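Local coordinates for protein FIG000988: Predicted permease (Vibrio cholerae, PDB 6MJP) that probably acts as the LptF permease of the LptBFG ABC transporter, which moves lipopolysaccharide from the inner membrane toward the outer membrane, at residues Ser186-His191 and Gly210-Gly215. Sequence-based numbering, arbitrary orientation.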
ATOM      1  N   SER D 186      49.213  -3.714  11.070  1.00126.85           N
ATOM      2  CA  SER D 186      49.402  -5.045  10.531  1.00123.03           C
ATOM      3  C   SER D 186      48.367  -5.293   9.449  1.00116.28           C
ATOM      4  O   SER D 186      47.389  -4.555   9.314  1.00117.12           O
ATOM      5  CB  SER D 186      49.302  -6.102  11.633  1.00127.80           C
ATOM      6  OG  SER D 186      48.060  -5.984  12.310  1.00129.65           O
ATOM      7  N   VAL D 187      48.620  -6.338   8.664  1.00116.29           N
ATOM      8  CA  VAL D 187      47.710  -6.837   7.642  1.00118.21           C
ATOM      9  C   VAL D 187      47.874  -8.349   7.637  1.00126.59           C
ATOM     10  O   VAL D 187      48.991  -8.849   7.450  1.00133.44           O
ATOM     11  CB  VAL D 187      48.007  -6.257   6.243  1.00116.68           C
ATOM     12  CG1 VAL D 187      47.312  -7.076   5.169  1.00117.38           C
ATOM     13  CG2 VAL D 187      47.581  -4.805   6.140  1.00110.85           C
ATOM     14  N   MET D 188      46.783  -9.081   7.866  1.00131.10           N
ATOM     15  CA  MET D 188      46.829 -10.537   7.875  1.00134.72           C
ATOM     16  C   MET D 188      45.802 -11.095   6.907  1.00128.44           C
ATOM     17  O   MET D 188      44.740 -10.503   6.705  1.00128.60           O
ATOM     18  CB  MET D 188      46.591 -11.108   9.277  1.00138.89           C
ATOM     19  CG  MET D 188      45.253 -10.793   9.895  1.00138.67           C
ATOM     20  SD  MET D 188      45.411 -10.929  11.679  1.00140.90           S
ATOM     21  CE  MET D 188      45.927  -9.259  12.085  1.00147.92           C
ATOM     22  N   PHE D 189      46.136 -12.242   6.316  1.00132.46           N
ATOM     23  CA  PHE D 189      45.312 -12.919   5.326  1.00133.19           C
ATOM     24  C   PHE D 189      45.319 -14.409   5.618  1.00138.40           C
ATOM     25  O   PHE D 189      46.388 -15.016   5.725  1.00140.90           O
ATOM     26  CB  PHE D 189      45.828 -12.671   3.909  1.00135.16           C
ATOM     27  CG  PHE D 189      44.872 -13.106   2.838  1.00141.02           C
ATOM     28  CD1 PHE D 189      43.885 -12.246   2.398  1.00140.39           C
ATOM     29  CD2 PHE D 189      44.950 -14.373   2.276  1.00146.25           C
ATOM     30  CE1 PHE D 189      42.997 -12.631   1.420  1.00136.54           C
ATOM     31  CE2 PHE D 189      44.057 -14.763   1.294  1.00146.93           C
ATOM     32  CZ  PHE D 189      43.081 -13.885   0.867  1.00140.15           C
ATOM     33  N   SER D 190      44.133 -15.001   5.725  1.00144.73           N
ATOM     34  CA  SER D 190      44.040 -16.423   6.032  1.00152.90           C
ATOM     35  C   SER D 190      43.134 -17.140   5.037  1.00153.40           C
ATOM     36  O   SER D 190      42.750 -16.571   4.008  1.00151.64           O
ATOM     37  CB  SER D 190      43.537 -16.621   7.460  1.00155.35           C
ATOM     38  OG  SER D 190      42.188 -16.224   7.579  1.00153.46           O
ATOM     39  N   HIS D 191      42.801 -18.394   5.313  1.00154.59           N
ATOM     40  CA  HIS D 191      41.930 -19.140   4.421  1.00155.37           C
ATOM     41  C   HIS D 191      40.507 -19.248   4.959  1.00158.82           C
ATOM     42  O   HIS D 191      39.553 -19.207   4.179  1.00159.80           O
ATOM     43  CB  HIS D 191      42.515 -20.538   4.157  1.00153.11           C
ATOM     44  CG  HIS D 191      43.570 -20.576   3.087  1.00150.04           C
ATOM     45  ND1 HIS D 191      44.919 -20.644   3.366  1.00146.94           N
ATOM     46  CD2 HIS D 191      43.468 -20.571   1.736  1.00148.27           C
ATOM     47  CE1 HIS D 191      45.602 -20.671   2.234  1.00147.03           C
ATOM     48  NE2 HIS D 191      44.744 -20.629   1.230  1.00147.86           N
ATOM     49  N   GLY D 210      46.715 -19.049   7.937  1.00129.04           N
ATOM     50  CA  GLY D 210      47.089 -17.838   7.241  1.00127.32           C
ATOM     51  C   GLY D 210      48.443 -17.320   7.678  1.00129.01           C
ATOM     52  O   GLY D 210      49.207 -18.012   8.356  1.00130.44           O
ATOM     53  N   THR D 211      48.740 -16.087   7.266  1.00125.96           N
ATOM     54  CA  THR D 211      49.957 -15.388   7.661  1.00130.58           C
ATOM     55  C   THR D 211      49.601 -13.946   8.003  1.00130.84           C
ATOM     56  O   THR D 211      48.750 -13.339   7.345  1.00124.83           O
ATOM     57  CB  THR D 211      51.027 -15.443   6.551  1.00133.21           C
ATOM     58  OG1 THR D 211      50.453 -15.029   5.307  1.00136.24           O
ATOM     59  CG2 THR D 211      51.529 -16.853   6.381  1.00135.22           C
ATOM     60  N   ARG D 212      50.215 -13.414   9.057  1.00136.07           N
ATOM     61  CA  ARG D 212      50.029 -12.027   9.463  1.00130.97           C
ATOM     62  C   ARG D 212      51.303 -11.242   9.188  1.00123.43           C
ATOM     63  O   ARG D 212      52.402 -11.733   9.452  1.00134.35           O
ATOM     64  CB  ARG D 212      49.673 -11.927  10.947  1.00135.65           C
ATOM     65  CG  ARG D 212      49.879 -10.548  11.518  1.00137.05           C
ATOM     66  CD  ARG D 212      49.200 -10.391  12.853  1.00138.93           C
ATOM     67  NE  ARG D 212      49.308  -9.020  13.334  1.00144.01           N
ATOM     68  CZ  ARG D 212      48.659  -8.544  14.388  1.00150.01           C
ATOM     69  NH1 ARG D 212      47.845  -9.329  15.078  1.00152.59           N
ATOM     70  NH2 ARG D 212      48.824  -7.281  14.751  1.00154.05           N
ATOM     71  N   TYR D 213      51.157 -10.027   8.655  1.00118.34           N
ATOM     72  CA  TYR D 213      52.289  -9.184   8.266  1.00118.09           C
ATOM     73  C   TYR D 213      52.225  -7.882   9.057  1.00120.61           C
ATOM     74  O   TYR D 213      51.376  -7.030   8.781  1.00123.90           O
ATOM     75  CB  TYR D 213      52.279  -8.914   6.757  1.00115.44           C
ATOM     76  CG  TYR D 213      52.174 -10.169   5.906  1.00118.42           C
ATOM     77  CD1 TYR D 213      50.944 -10.758   5.649  1.00122.05           C
ATOM     78  CD2 TYR D 213      53.305 -10.764   5.361  1.00123.83           C
ATOM     79  CE1 TYR D 213      50.843 -11.908   4.880  1.00124.64           C
ATOM     80  CE2 TYR D 213      53.214 -11.913   4.593  1.00124.10           C
ATOM     81  CZ  TYR D 213      51.984 -12.480   4.354  1.00125.23           C
ATOM     82  OH  TYR D 213      51.891 -13.620   3.590  1.00129.21           O
ATOM     83  N   GLU D 214      53.119  -7.724  10.040  1.00123.24           N
ATOM     84  CA  GLU D 214      53.167  -6.532  10.887  1.00133.84           C
ATOM     85  C   GLU D 214      54.226  -5.573  10.352  1.00135.24           C
ATOM     86  O   GLU D 214      55.423  -5.876  10.390  1.00136.10           O
ATOM     87  CB  GLU D 214      53.470  -6.902  12.339  1.00139.70           C
ATOM     88  CG  GLU D 214      53.303  -5.740  13.310  1.00143.24           C
ATOM     89  CD  GLU D 214      53.506  -6.136  14.760  1.00147.47           C
ATOM     90  OE1 GLU D 214      54.466  -6.876  15.046  1.00146.11           O
ATOM     91  OE2 GLU D 214      52.696  -5.710  15.614  1.00152.53           O
ATOM     92  N   GLY D 215      53.795  -4.412   9.874  1.00132.65           N
ATOM     93  CA  GLY D 215      54.739  -3.465   9.321  1.00137.35           C
ATOM     94  C   GLY D 215      54.032  -2.329   8.610  1.00137.65           C
ATOM     95  O   GLY D 215      52.822  -2.151   8.732  1.00133.88           O
TER
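Val187 O takes the N-H of Tyr213 at 2.7 Å and also lies in the plane of the Tyr213 ring at its edge, 3.3 Å from CD1. This carbonyl belongs to an antiparallel pair of neighbouring strands, 186-190 and 210-214, flanked by strands 173-176 and 223-227 in the sheet of the periplasmic beta-jellyroll domain of LptF; the centre of the contact lies about 44 Å from the centre of the chain. The return bond, Val187 N to Tyr213 O, closes one hydrogen-bonded pair. Phe189 and Thr211 form the next, in which Phe189 N points almost straight at Thr211 O (3.0 Å, 171° at the hydrogen). Between these two rungs, Met188 and Arg212 make a non-hydrogen-bonded pair, and Met188 CA-H leans on Thr211 O.

On the face carrying Ser186, Met188 and Arg212, the Arg212 chain leaves with CG anti to the backbone N (chi1 162°) and stays extended to NE, crossing Met188 at a slant. The thioether bends at chi3 (89°), which sets CE 3.5 Å from Arg212 CD and over one face of the guanidinium, toward its rim. Ser186 CB packs against the same group, 3.4 Å from Arg212 NE. Phe42 of the LptC chain makes a cation-pi contact with this arginine.

On the face of Val187, Phe189, Thr211 and Tyr213, the last three meet the LptG chain: the Phe189 ring meets its Phe177, its Lys182 packs on Thr211 and Tyr213, and its Leu183 N is hydrogen-bonded to Tyr213 OH. Tyr213 lies over its own strand, and the same phenol oxygen sits 2.6 Å from Thr211 OG1, a bond in which either hydroxyl may donate, so two partners fix the tip of the ring at the subunit boundary.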